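Local coordinates for deoxyhypusine synthase, putative (Entamoeba histolytica, PDB 7L9R), which probably acts as a deoxyhypusine synthase, an NAD-dependent transferase that attaches an aminobutyl group from spermidine to a lysine of the eIF5A precursor, at residues B[27-32]-B[37-42]; B[112-117]-B[340-345]; B[167-172]-B[198-203]; B[88-93]-B[255-260]. All blocks are in the same frame, centred on the assembly; numbering follows the deposited sequence.

Interaction 1: residues B[27-32]-B[37-42]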
loop_
_atom_site.group_PDB
_atom_site.type_symbol
_atom_site.label_atom_id
_atom_site.label_comp_id
_atom_site.label_asym_id
_atom_site.label_seq_id
_atom_site.Cartn_x
_atom_site.Cartn_y
_atom_site.Cartn_z
ATOM N N LYS B 27 25.713 15.900 0.763
ATOM C CA LYS B 27 25.973 14.556 1.263
ATOM C C LYS B 27 25.300 14.319 2.610
ATOM O O LYS B 27 25.027 15.251 3.369
ATOM C CB LYS B 27 27.479 14.299 1.379
ATOM C CG LYS B 27 28.096 13.790 0.085
ATOM C CD LYS B 27 29.583 13.527 0.237
ATOM C CE LYS B 27 30.361 14.187 -0.890
ATOM N NZ LYS B 27 31.816 13.927 -0.768
ATOM N N GLY B 28 25.042 13.039 2.899
ATOM C CA GLY B 28 24.493 12.627 4.173
ATOM C C GLY B 28 25.541 12.628 5.277
ATOM O O GLY B 28 26.715 12.936 5.071
ATOM N N TYR B 29 25.090 12.263 6.478
ATOM C CA TYR B 29 25.929 12.371 7.666
ATOM C C TYR B 29 27.174 11.494 7.548
ATOM O O TYR B 29 27.090 10.313 7.200
ATOM C CB TYR B 29 25.122 11.985 8.910
ATOM C CG TYR B 29 25.902 12.194 10.181
ATOM C CD1 TYR B 29 26.060 13.470 10.715
ATOM C CD2 TYR B 29 26.514 11.131 10.830
ATOM C CE1 TYR B 29 26.785 13.681 11.855
ATOM C CE2 TYR B 29 27.255 11.336 11.982
ATOM C CZ TYR B 29 27.381 12.613 12.489
ATOM O OH TYR B 29 28.103 12.831 13.638
ATOM N N ASP B 30 28.331 12.070 7.846
ATOM C CA ASP B 30 29.606 11.362 7.787
ATOM C C ASP B 30 29.980 10.908 9.196
ATOM O O ASP B 30 30.408 11.722 10.024
ATOM C CB ASP B 30 30.701 12.251 7.207
ATOM C CG ASP B 30 32.011 11.509 7.012
ATOM O OD1 ASP B 30 32.067 10.293 7.289
ATOM O OD2 ASP B 30 32.993 12.138 6.576
ATOM N N PHE B 31 29.848 9.603 9.455
ATOM C CA PHE B 31 30.191 9.056 10.765
ATOM C C PHE B 31 31.696 9.057 11.041
ATOM O O PHE B 31 32.092 8.751 12.172
ATOM C CB PHE B 31 29.630 7.640 10.904
ATOM C CG PHE B 31 28.175 7.595 11.294
ATOM C CD1 PHE B 31 27.787 7.773 12.617
ATOM C CD2 PHE B 31 27.188 7.342 10.341
ATOM C CE1 PHE B 31 26.438 7.724 12.982
ATOM C CE2 PHE B 31 25.844 7.293 10.698
ATOM C CZ PHE B 31 25.464 7.484 12.017
ATOM N N ASP B 32 32.540 9.409 10.058
ATOM C CA ASP B 32 33.953 9.628 10.351
ATOM C C ASP B 32 34.163 10.791 11.318
ATOM O O ASP B 32 35.209 10.852 11.971
ATOM C CB ASP B 32 34.756 9.904 9.069
ATOM C CG ASP B 32 35.123 8.633 8.306
ATOM O OD1 ASP B 32 34.889 7.523 8.832
ATOM O OD2 ASP B 32 35.686 8.747 7.188
ATOM N N TYR B 37 24.149 14.057 17.346
ATOM C CA TYR B 37 22.741 13.773 17.076
ATOM C C TYR B 37 22.012 14.967 16.469
ATOM O O TYR B 37 21.046 14.776 15.720
ATOM C CB TYR B 37 22.031 13.295 18.344
ATOM C CG TYR B 37 22.394 11.871 18.677
ATOM C CD1 TYR B 37 21.938 10.824 17.885
ATOM C CD2 TYR B 37 23.191 11.569 19.769
ATOM C CE1 TYR B 37 22.271 9.520 18.164
ATOM C CE2 TYR B 37 23.526 10.260 20.062
ATOM C CZ TYR B 37 23.058 9.238 19.255
ATOM O OH TYR B 37 23.383 7.924 19.526
ATOM N N GLU B 38 22.445 16.195 16.770
ATOM C CA GLU B 38 21.856 17.345 16.086
ATOM C C GLU B 38 22.195 17.342 14.601
ATOM O O GLU B 38 21.320 17.582 13.759
ATOM C CB GLU B 38 22.319 18.650 16.731
ATOM C CG GLU B 38 21.774 19.892 16.035
ATOM C CD GLU B 38 21.917 21.167 16.866
ATOM O OE1 GLU B 38 22.434 21.105 18.001
ATOM O OE2 GLU B 38 21.551 22.245 16.361
ATOM N N GLU B 39 23.457 17.072 14.256
ATOM C CA GLU B 39 23.814 16.990 12.845
ATOM C C GLU B 39 23.165 15.787 12.176
ATOM O O GLU B 39 22.795 15.869 11.003
ATOM C CB GLU B 39 25.334 16.953 12.670
ATOM C CG GLU B 39 25.968 18.309 12.866
ATOM C CD GLU B 39 27.480 18.323 12.671
ATOM O OE1 GLU B 39 28.082 17.232 12.499
ATOM O OE2 GLU B 39 28.061 19.438 12.694
ATOM N N LEU B 40 23.007 14.676 12.901
ATOM C CA LEU B 40 22.296 13.523 12.350
ATOM C C LEU B 40 20.853 13.877 12.007
ATOM O O LEU B 40 20.337 13.473 10.958
ATOM C CB LEU B 40 22.333 12.356 13.338
ATOM C CG LEU B 40 23.407 11.287 13.149
ATOM C CD1 LEU B 40 23.433 10.364 14.351
ATOM C CD2 LEU B 40 23.170 10.481 11.880
ATOM N N VAL B 41 20.184 14.618 12.888
ATOM C CA VAL B 41 18.807 15.025 12.633
ATOM C C VAL B 41 18.745 15.984 11.449
ATOM O O VAL B 41 17.961 15.787 10.512
ATOM C CB VAL B 41 18.195 15.638 13.903
ATOM C CG1 VAL B 41 16.946 16.435 13.573
ATOM C CG2 VAL B 41 17.889 14.547 14.903
ATOM N N ASN B 42 19.593 17.016 11.454
ATOM C CA ASN B 42 19.600 17.964 10.342
ATOM C C ASN B 42 19.986 17.294 9.032
ATOM O O ASN B 42 19.493 17.685 7.969
ATOM C CB ASN B 42 20.544 19.132 10.628
ATOM C CG ASN B 42 20.056 20.005 11.766
ATOM O OD1 ASN B 42 18.862 20.018 12.073
ATOM N ND2 ASN B 42 20.978 20.750 12.398
#

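Interaction 2: residues B[112-117]-B[340-345]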
loop_
_atom_site.group_PDB
_atom_site.type_symbol
_atom_site.label_atom_id
_atom_site.label_comp_id
_atom_site.label_asym_id
_atom_site.label_seq_id
_atom_site.Cartn_x
_atom_site.Cartn_y
_atom_site.Cartn_z
ATOM N N HIS B 112 0.748 25.245 25.396
ATOM C CA HIS B 112 1.292 26.540 25.013
ATOM C C HIS B 112 0.453 27.248 23.962
ATOM O O HIS B 112 0.928 28.210 23.347
ATOM C CB HIS B 112 2.735 26.372 24.538
ATOM C CG HIS B 112 3.669 25.967 25.636
ATOM N ND1 HIS B 112 4.137 26.859 26.579
ATOM C CD2 HIS B 112 4.187 24.761 25.970
ATOM C CE1 HIS B 112 4.920 26.223 27.433
ATOM N NE2 HIS B 112 4.965 24.949 27.087
ATOM N N LYS B 113 -0.796 26.809 23.769
ATOM C CA LYS B 113 -1.749 27.475 22.882
ATOM C C LYS B 113 -1.209 27.596 21.460
ATOM O O LYS B 113 -1.500 28.561 20.748
ATOM C CB LYS B 113 -2.142 28.847 23.429
ATOM C CG LYS B 113 -2.733 28.796 24.818
ATOM C CD LYS B 113 -3.219 30.171 25.264
ATOM C CE LYS B 113 -3.796 30.117 26.672
ATOM N NZ LYS B 113 -4.352 31.429 27.110
ATOM N N CYS B 114 -0.455 26.580 21.033
ATOM C CA CYS B 114 0.083 26.543 19.680
ATOM C C CYS B 114 -0.971 26.214 18.638
ATOM O O CYS B 114 -0.762 26.504 17.453
ATOM C CB CYS B 114 1.208 25.514 19.596
ATOM S SG CYS B 114 2.647 25.953 20.576
ATOM N N VAL B 115 -2.078 25.589 19.042
ATOM C CA VAL B 115 -3.168 25.254 18.140
ATOM C C VAL B 115 -4.480 25.695 18.772
ATOM O O VAL B 115 -4.572 25.926 19.979
ATOM C CB VAL B 115 -3.203 23.750 17.794
ATOM C CG1 VAL B 115 -1.856 23.304 17.243
ATOM C CG2 VAL B 115 -3.588 22.924 19.016
ATOM N N ASP B 116 -5.502 25.822 17.932
ATOM C CA ASP B 116 -6.801 26.326 18.358
ATOM C C ASP B 116 -7.870 25.250 18.450
ATOM O O ASP B 116 -8.779 25.369 19.276
ATOM C CB ASP B 116 -7.271 27.416 17.395
ATOM C CG ASP B 116 -6.270 28.559 17.295
ATOM O OD1 ASP B 116 -5.868 29.093 18.353
ATOM O OD2 ASP B 116 -5.873 28.911 16.164
ATOM N N TYR B 117 -7.776 24.205 17.634
ATOM C CA TYR B 117 -8.763 23.140 17.605
ATOM C C TYR B 117 -8.052 21.831 17.329
ATOM O O TYR B 117 -7.035 21.797 16.631
ATOM C CB TYR B 117 -9.831 23.354 16.523
ATOM C CG TYR B 117 -10.687 24.582 16.705
ATOM C CD1 TYR B 117 -11.795 24.556 17.542
ATOM C CD2 TYR B 117 -10.407 25.760 16.021
ATOM C CE1 TYR B 117 -12.593 25.669 17.706
ATOM C CE2 TYR B 117 -11.202 26.888 16.180
ATOM C CZ TYR B 117 -12.294 26.834 17.026
ATOM O OH TYR B 117 -13.105 27.936 17.197
ATOM N N LYS B 340 11.649 22.513 14.836
ATOM C CA LYS B 340 11.982 23.569 13.888
ATOM C C LYS B 340 10.833 24.546 13.669
ATOM O O LYS B 340 10.972 25.472 12.864
ATOM C CB LYS B 340 12.402 22.961 12.541
ATOM C CG LYS B 340 13.537 21.944 12.635
ATOM C CD LYS B 340 14.878 22.605 12.901
ATOM C CE LYS B 340 15.988 21.565 12.973
ATOM N NZ LYS B 340 17.335 22.196 13.149
ATOM N N THR B 341 9.703 24.362 14.360
ATOM C CA THR B 341 8.550 25.238 14.183
ATOM C C THR B 341 7.961 25.673 15.521
ATOM O O THR B 341 8.314 26.735 16.041
ATOM C CB THR B 341 7.472 24.551 13.339
ATOM O OG1 THR B 341 7.130 23.295 13.933
ATOM C CG2 THR B 341 7.959 24.319 11.911
ATOM N N PHE B 342 7.052 24.868 16.078
ATOM C CA PHE B 342 6.327 25.281 17.279
ATOM C C PHE B 342 7.252 25.586 18.450
ATOM O O PHE B 342 6.918 26.426 19.295
ATOM C CB PHE B 342 5.329 24.206 17.703
ATOM C CG PHE B 342 4.148 24.077 16.796
ATOM C CD1 PHE B 342 3.161 25.049 16.792
ATOM C CD2 PHE B 342 3.996 22.964 15.980
ATOM C CE1 PHE B 342 2.051 24.929 15.973
ATOM C CE2 PHE B 342 2.887 22.837 15.157
ATOM C CZ PHE B 342 1.913 23.824 15.153
ATOM N N ALA B 343 8.401 24.917 18.530
ATOM C CA ALA B 343 9.275 25.069 19.686
ATOM C C ALA B 343 10.200 26.278 19.590
ATOM O O ALA B 343 10.802 26.649 20.602
ATOM C CB ALA B 343 10.098 23.796 19.890
ATOM N N VAL B 344 10.334 26.894 18.415
ATOM C CA VAL B 344 11.203 28.054 18.248
ATOM C C VAL B 344 10.486 29.277 17.691
ATOM O O VAL B 344 10.971 30.402 17.890
ATOM C CB VAL B 344 12.426 27.725 17.364
ATOM C CG1 VAL B 344 13.437 26.896 18.129
ATOM C CG2 VAL B 344 11.968 26.975 16.102
ATOM N N THR B 345 9.365 29.130 16.998
ATOM C CA THR B 345 8.730 30.252 16.322
ATOM C C THR B 345 7.644 30.821 17.225
ATOM O O THR B 345 6.742 30.091 17.647
ATOM C CB THR B 345 8.129 29.816 14.985
ATOM O OG1 THR B 345 9.164 29.312 14.130
ATOM C CG2 THR B 345 7.455 30.997 14.306
#

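Interaction 3: residues B[167-172]-B[198-203]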
loop_
_atom_site.group_PDB
_atom_site.type_symbol
_atom_site.label_atom_id
_atom_site.label_comp_id
_atom_site.label_asym_id
_atom_site.label_seq_id
_atom_site.Cartn_x
_atom_site.Cartn_y
_atom_site.Cartn_z
ATOM N N LYS B 167 -11.784 2.196 32.671
ATOM C CA LYS B 167 -13.218 1.972 32.506
ATOM C C LYS B 167 -13.993 2.427 33.737
ATOM O O LYS B 167 -15.080 3.009 33.618
ATOM C CB LYS B 167 -13.501 0.494 32.221
ATOM C CG LYS B 167 -13.152 0.042 30.815
ATOM C CD LYS B 167 -14.156 -0.978 30.298
ATOM C CE LYS B 167 -13.726 -2.398 30.604
ATOM N NZ LYS B 167 -14.355 -3.377 29.674
ATOM N N GLN B 168 -13.458 2.151 34.931
ATOM C CA GLN B 168 -14.123 2.585 36.155
ATOM C C GLN B 168 -14.216 4.103 36.210
ATOM O O GLN B 168 -15.269 4.659 36.540
ATOM C CB GLN B 168 -13.382 2.048 37.380
ATOM N N TRP B 169 -13.127 4.790 35.860
ATOM C CA TRP B 169 -13.140 6.248 35.818
ATOM C C TRP B 169 -14.188 6.759 34.836
ATOM O O TRP B 169 -15.001 7.629 35.174
ATOM C CB TRP B 169 -11.747 6.764 35.444
ATOM C CG TRP B 169 -11.559 8.244 35.626
ATOM C CD1 TRP B 169 -11.050 8.878 36.731
ATOM C CD2 TRP B 169 -11.872 9.278 34.682
ATOM N NE1 TRP B 169 -11.033 10.235 36.529
ATOM C CE2 TRP B 169 -11.527 10.509 35.280
ATOM C CE3 TRP B 169 -12.419 9.282 33.394
ATOM C CZ2 TRP B 169 -11.707 11.731 34.633
ATOM C CZ3 TRP B 169 -12.597 10.494 32.751
ATOM C CH2 TRP B 169 -12.241 11.703 33.370
ATOM N N LEU B 170 -14.178 6.234 33.608
ATOM C CA LEU B 170 -15.154 6.668 32.612
ATOM C C LEU B 170 -16.575 6.404 33.083
ATOM O O LEU B 170 -17.474 7.222 32.855
ATOM C CB LEU B 170 -14.898 5.970 31.278
ATOM C CG LEU B 170 -13.601 6.344 30.566
ATOM C CD1 LEU B 170 -13.350 5.410 29.397
ATOM C CD2 LEU B 170 -13.654 7.792 30.107
ATOM N N LYS B 171 -16.804 5.258 33.727
ATOM C CA LYS B 171 -18.152 4.930 34.172
ATOM C C LYS B 171 -18.604 5.857 35.293
ATOM O O LYS B 171 -19.763 6.285 35.323
ATOM C CB LYS B 171 -18.222 3.469 34.608
ATOM C CG LYS B 171 -18.201 2.484 33.460
ATOM C CD LYS B 171 -18.114 1.058 33.966
ATOM C CE LYS B 171 -18.180 0.070 32.824
ATOM N NZ LYS B 171 -18.037 -1.332 33.301
ATOM N N GLU B 172 -17.705 6.185 36.224
ATOM C CA GLU B 172 -18.072 7.125 37.277
ATOM C C GLU B 172 -18.393 8.495 36.697
ATOM O O GLU B 172 -19.334 9.162 37.143
ATOM C CB GLU B 172 -16.953 7.215 38.315
ATOM C CG GLU B 172 -16.737 5.927 39.093
ATOM C CD GLU B 172 -15.675 6.064 40.161
ATOM O OE1 GLU B 172 -15.609 7.141 40.797
ATOM O OE2 GLU B 172 -14.908 5.099 40.368
ATOM N N GLU B 198 -11.471 18.713 32.680
ATOM C CA GLU B 198 -11.592 19.375 33.975
ATOM C C GLU B 198 -11.650 18.362 35.108
ATOM O O GLU B 198 -11.090 18.593 36.184
ATOM C CB GLU B 198 -12.832 20.271 34.001
ATOM C CG GLU B 198 -12.828 21.359 32.936
ATOM C CD GLU B 198 -14.172 22.069 32.784
ATOM O OE1 GLU B 198 -15.231 21.451 33.058
ATOM O OE2 GLU B 198 -14.161 23.261 32.395
ATOM N N ARG B 199 -12.334 17.239 34.890
ATOM C CA ARG B 199 -12.446 16.230 35.937
ATOM C C ARG B 199 -11.112 15.533 36.176
ATOM O O ARG B 199 -10.753 15.244 37.322
ATOM C CB ARG B 199 -13.524 15.216 35.556
ATOM C CG ARG B 199 -13.836 14.194 36.628
ATOM C CD ARG B 199 -14.723 13.086 36.073
ATOM N NE ARG B 199 -15.201 12.211 37.134
ATOM C CZ ARG B 199 -16.364 12.357 37.752
ATOM N NH1 ARG B 199 -17.203 13.326 37.424
ATOM N NH2 ARG B 199 -16.682 11.525 38.742
ATOM N N LEU B 200 -10.373 15.246 35.103
ATOM C CA LEU B 200 -9.112 14.523 35.227
ATOM C C LEU B 200 -8.072 15.354 35.973
ATOM O O LEU B 200 -7.398 14.852 36.882
ATOM C CB LEU B 200 -8.601 14.144 33.840
ATOM C CG LEU B 200 -7.331 13.300 33.783
ATOM C CD1 LEU B 200 -7.566 11.957 34.466
ATOM C CD2 LEU B 200 -6.882 13.117 32.344
ATOM N N ASN B 201 -7.931 16.627 35.598
ATOM C CA ASN B 201 -7.094 17.587 36.315
ATOM C C ASN B 201 -5.671 17.059 36.485
ATOM O O ASN B 201 -5.117 17.022 37.585
ATOM C CB ASN B 201 -7.716 17.938 37.661
ATOM C CG ASN B 201 -7.047 19.125 38.320
ATOM O OD1 ASN B 201 -6.560 20.038 37.652
ATOM N ND2 ASN B 201 -7.012 19.111 39.644
ATOM N N ASP B 202 -5.090 16.628 35.367
ATOM C CA ASP B 202 -3.745 16.070 35.311
ATOM C C ASP B 202 -2.960 16.862 34.278
ATOM O O ASP B 202 -3.311 16.848 33.095
ATOM C CB ASP B 202 -3.791 14.585 34.934
ATOM C CG ASP B 202 -2.461 13.882 35.131
ATOM O OD1 ASP B 202 -1.426 14.399 34.646
ATOM O OD2 ASP B 202 -2.461 12.804 35.772
ATOM N N THR B 203 -1.893 17.540 34.710
ATOM C CA THR B 203 -1.168 18.384 33.768
ATOM C C THR B 203 -0.282 17.596 32.809
ATOM O O THR B 203 0.365 18.215 31.959
ATOM C CB THR B 203 -0.307 19.423 34.501
ATOM O OG1 THR B 203 0.673 18.763 35.313
ATOM C CG2 THR B 203 -1.176 20.336 35.362
HETATM O O HOH W 1 -14.569 9.354 37.349
#

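Interaction 4: residues B[88-93]-B[255-260]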
loop_
_atom_site.group_PDB
_atom_site.type_symbol
_atom_site.label_atom_id
_atom_site.label_comp_id
_atom_site.label_asym_id
_atom_site.label_seq_id
_atom_site.Cartn_x
_atom_site.Cartn_y
_atom_site.Cartn_z
ATOM N N THR B 88 -5.989 30.682 12.222
ATOM C CA THR B 88 -6.530 29.640 13.087
ATOM C C THR B 88 -5.897 28.310 12.694
ATOM O O THR B 88 -5.748 28.018 11.504
ATOM C CB THR B 88 -8.056 29.569 12.968
ATOM O OG1 THR B 88 -8.635 30.832 13.324
ATOM C CG2 THR B 88 -8.610 28.504 13.897
ATOM N N ILE B 89 -5.478 27.526 13.683
ATOM C CA ILE B 89 -4.696 26.318 13.440
ATOM C C ILE B 89 -5.443 25.106 13.980
ATOM O O ILE B 89 -5.774 25.050 15.170
ATOM C CB ILE B 89 -3.291 26.420 14.057
ATOM C CG1 ILE B 89 -2.565 27.645 13.489
ATOM C CG2 ILE B 89 -2.506 25.145 13.803
ATOM C CD1 ILE B 89 -1.135 27.777 13.935
ATOM N N TYR B 90 -5.659 24.121 13.107
ATOM C CA TYR B 90 -6.366 22.886 13.415
ATOM C C TYR B 90 -5.365 21.743 13.429
ATOM O O TYR B 90 -4.595 21.580 12.476
ATOM C CB TYR B 90 -7.453 22.603 12.369
ATOM C CG TYR B 90 -8.537 23.651 12.313
ATOM C CD1 TYR B 90 -8.339 24.852 11.645
ATOM C CD2 TYR B 90 -9.763 23.439 12.934
ATOM C CE1 TYR B 90 -9.330 25.819 11.606
ATOM C CE2 TYR B 90 -10.761 24.399 12.898
ATOM C CZ TYR B 90 -10.538 25.585 12.232
ATOM O OH TYR B 90 -11.529 26.539 12.196
ATOM N N LEU B 91 -5.377 20.949 14.496
ATOM C CA LEU B 91 -4.481 19.806 14.614
ATOM C C LEU B 91 -5.309 18.531 14.638
ATOM O O LEU B 91 -6.134 18.339 15.538
ATOM C CB LEU B 91 -3.612 19.909 15.867
ATOM C CG LEU B 91 -2.712 18.703 16.132
ATOM C CD1 LEU B 91 -1.762 18.461 14.966
ATOM C CD2 LEU B 91 -1.946 18.894 17.430
ATOM N N GLY B 92 -5.087 17.666 13.656
ATOM C CA GLY B 92 -5.752 16.375 13.579
ATOM C C GLY B 92 -4.738 15.260 13.751
ATOM O O GLY B 92 -3.638 15.325 13.199
ATOM N N PHE B 93 -5.109 14.243 14.527
ATOM C CA PHE B 93 -4.245 13.088 14.707
ATOM C C PHE B 93 -5.094 11.879 15.062
ATOM O O PHE B 93 -6.230 12.004 15.531
ATOM C CB PHE B 93 -3.160 13.331 15.770
ATOM C CG PHE B 93 -3.684 13.780 17.111
ATOM C CD1 PHE B 93 -4.244 12.867 17.999
ATOM C CD2 PHE B 93 -3.570 15.104 17.506
ATOM C CE1 PHE B 93 -4.709 13.274 19.241
ATOM C CE2 PHE B 93 -4.032 15.518 18.746
ATOM C CZ PHE B 93 -4.603 14.602 19.616
ATOM N N SER B 255 -18.520 26.515 11.610
ATOM C CA SER B 255 -18.564 27.950 11.869
ATOM C C SER B 255 -17.164 28.505 12.082
ATOM O O SER B 255 -16.858 29.618 11.640
ATOM C CB SER B 255 -19.442 28.256 13.083
ATOM O OG SER B 255 -20.798 27.941 12.827
ATOM N N SER B 256 -16.293 27.735 12.741
ATOM C CA SER B 256 -14.952 28.232 13.039
ATOM C C SER B 256 -14.126 28.398 11.768
ATOM O O SER B 256 -13.357 29.356 11.649
ATOM C CB SER B 256 -14.242 27.313 14.037
ATOM O OG SER B 256 -13.831 26.098 13.439
ATOM N N THR B 257 -14.259 27.479 10.807
ATOM C CA THR B 257 -13.523 27.650 9.558
ATOM C C THR B 257 -14.126 28.775 8.726
ATOM O O THR B 257 -13.397 29.588 8.146
ATOM C CB THR B 257 -13.497 26.349 8.757
ATOM O OG1 THR B 257 -14.824 26.009 8.337
ATOM C CG2 THR B 257 -12.953 25.228 9.606
ATOM N N ILE B 258 -15.457 28.844 8.671
ATOM C CA ILE B 258 -16.129 29.889 7.904
ATOM C C ILE B 258 -15.768 31.271 8.438
ATOM O O ILE B 258 -15.540 32.210 7.665
ATOM C CB ILE B 258 -17.652 29.649 7.918
ATOM C CG1 ILE B 258 -18.008 28.461 7.016
ATOM C CG2 ILE B 258 -18.408 30.907 7.517
ATOM C CD1 ILE B 258 -19.415 27.919 7.211
ATOM N N HIS B 259 -15.707 31.418 9.760
ATOM C CA HIS B 259 -15.568 32.728 10.387
ATOM C C HIS B 259 -14.131 33.101 10.739
ATOM O O HIS B 259 -13.916 34.155 11.341
ATOM C CB HIS B 259 -16.443 32.793 11.640
ATOM C CG HIS B 259 -17.906 32.717 11.346
ATOM N ND1 HIS B 259 -18.779 31.966 12.103
ATOM C CD2 HIS B 259 -18.649 33.284 10.366
ATOM C CE1 HIS B 259 -19.998 32.078 11.606
ATOM N NE2 HIS B 259 -19.947 32.873 10.552
ATOM N N SER B 260 -13.147 32.282 10.389
ATOM C CA SER B 260 -11.764 32.594 10.727
ATOM C C SER B 260 -11.097 33.405 9.623
ATOM O O SER B 260 -11.374 33.227 8.434
ATOM C CB SER B 260 -10.960 31.322 10.983
ATOM O OG SER B 260 -10.721 30.648 9.768
#

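Interaction 1: residues B[27-32]-B[37-42]
The N-terminal arm of the subunit folds back on helix 37-47 here, with Tyr29 and Leu40 at the heart of a small apolar cluster in which the loop 27-32 meets the first turns of the helix. Leu40 CG sits almost squarely over one face of the Tyr29 ring, 3.9 Å from its centroid and only 10° off the ring normal, a CH-pi contact. The CD2 methyl of the same leucine lies near the inner end of the ring, 3.6 Å from Tyr29 CD2, and continues to Phe31, where Leu40 CD2 stands 3.8 Å from CZ. Tyr29 holds its CG anti to the backbone N (chi1 -175°), which turns the ring toward helix 37-47, where it crosses the Leu40 side chain at about a right angle. Glu39 meets the rim of that ring with its aliphatic part, CB lying near the ring plane at 3.7 Å from Tyr29 CE1. The two aromatic residues of the arm also pack on each other: Tyr29 CD2 lies over the centre of one face of Phe31. Asp30 OD1 accepts from Asp32 N at 2.9 Å, an Asx turn, and both aspartates form salt bridges with Arg107 of the second subunit. The contact is thus apolar across the Tyr29 face, while the phenol hydroxyl is hydrogen-bonded to Gly34 O, between the two segments; together these two interactions would restrict the ring's movement without using a polar bond to the helix segment.

Interaction 2: residues B[112-117]-B[340-345]
Cys114 and Phe342 make most of this contact, between the turn that follows helix 102-111 and the loop that follows helix 330-339. On the first side, Lys113 has positive phi and is the C-prime residue of a Schellman motif, with Cys114 N bonded back to Leu109 O and Lys113 N to Val110 O. That reversal ends the helix and delivers Cys114 to the aromatic ring. Cys114 CB approaches Phe342 CD1 obliquely at 3.4 Å, and the backbone of the same residue also comes close, its O lying 3.5 Å from Phe342 CE1. With SG anti to the carbonyl carbon (chi1 -66°), the sulfur is turned past the ring rather than over it: it stands 5.0 Å from the centroid and 59° off the normal, an oblique sulfur-aromatic contact. Val115 follows with a looser touch, CG1 to Phe342 CZ at 4.3 Å, while its side chain also packs on Ile89 and Leu91 of strand 87-93. Asp116 then turns to a salt bridge with Arg347, and Tyr117 enters the next strand of the parallel sheet. In the second segment, Thr341 O takes two backbone bonds, from Val344 N and Thr345 N, which shape the turn carrying Phe342. Leu65 and Leu109 also pack on that ring. The chemistry is therefore mainly dispersive: a buried phenyl group fills the join between two helix ends, with the thiol adding at most a weak electrostatic term.

Interaction 3: residues B[167-172]-B[198-203]
Trp169 and Arg199 both carry CG anti to the backbone N, with chi1 of -169° and -174°, and these torsions send the two long side chains past each other in opposite directions between their helices. Arg199 stays extended from CG to NE, so its methylene chain runs beside the benzo part of the indole: CD is 3.6 Å from Trp169 CZ2, approaching obliquely. NE lies farther along, above one face and offset toward the rim, and the guanidinium plane is turned 84° from the indole. Its CZ is 6.0 Å from the centroid of the six-membered ring, which leaves at most a weak cation-pi attraction. Leu200 packs from the opposite face with CD1, also toward the rim, while its CB stands 4.0 Å from Trp169 CZ2. The tryptophan is thereby held between neighbouring residues of helix 189-200, near that helix's C-terminal end, and the contact joins it to helix 160-179 on the surface of the subunit. Ile129 of helix 124-130 touches both Trp169 and Leu200. A water links the two segments on the arginine side: it accepts from Arg199 NE at 2.9 Å and donates to Trp169 O at 2.8 Å. Arg199 NH2 forms a salt bridge with Asp176, one turn on from Glu172 in helix 160-179. The Glu172 backbone lies over a guanidinium face, with its O 3.9 Å from Arg199 NH2, whereas its carboxylate stays more distant, OE1 being 5.0 Å from the same nitrogen.

Interaction 4: residues B[88-93]-B[255-260]
The Tyr90 ring meets Ser256 OG at its edge, in the ring plane, and Thr257 CG2 obliquely near its hydroxyl end; beyond the two segments, the ring of Tyr117 meets it with the planes only about 15° apart. Tyr90 belongs to a central strand of the parallel sheet in this alpha/beta, Rossmann-like fold, and Ser256 and Thr257 to the last turn of helix 247-258, which leads into the adjacent strand 262-268. The phenol donates to Ser256 OG at 2.7 Å, the hydrogen bond that joins the side chains of strand and helix. Tyr90 CG lies anti to its carbonyl carbon (chi1 -63°), and the ring reaches out from the strand to bring OH to the helix. Ser256 OG is also bonded to Ile253 O, one turn back in the helix. With its hydrogen probably directed to Ile253 O, the serine oxygen would be left to accept from Tyr90. The Thr257 methyl crowds the same phenol oxygen, with CG2 3.2 Å from Tyr90 OH, while its own OG1 has two carbonyl partners, Met278 O and Asn254 O, which must share or compete for one hydroxyl hydrogen. At the start of the strand segment, Thr88 faces Ser260 just beyond the helix. Ser260 OG turns back in a weak bond to Thr257 O, and Ser260 CB lies 3.3 Å from Thr88 OG1.

Interactions 2 and 4 meet in the parallel sheet, their centres about 15 Å apart: Asp116 OD2 lies 2.9 Å from Ile89 N, and Tyr117 O lies 2.8 Å from Leu91 N, both probable hydrogen bonds. Their segments alternate along the chain, whereas interaction 3 is nested within the loops closed by both and sits on the outlying helices, about 27 Å from each by centres. Interaction 1 precedes the others in sequence and touches interaction 2 through Asn42 OD1 and Lys340 NZ, 2.9 Å apart, although their centres are about 26 Å apart. Interactions 1 and 2 both border the second subunit, where the arm's Asp32 meets His112 of the other copy.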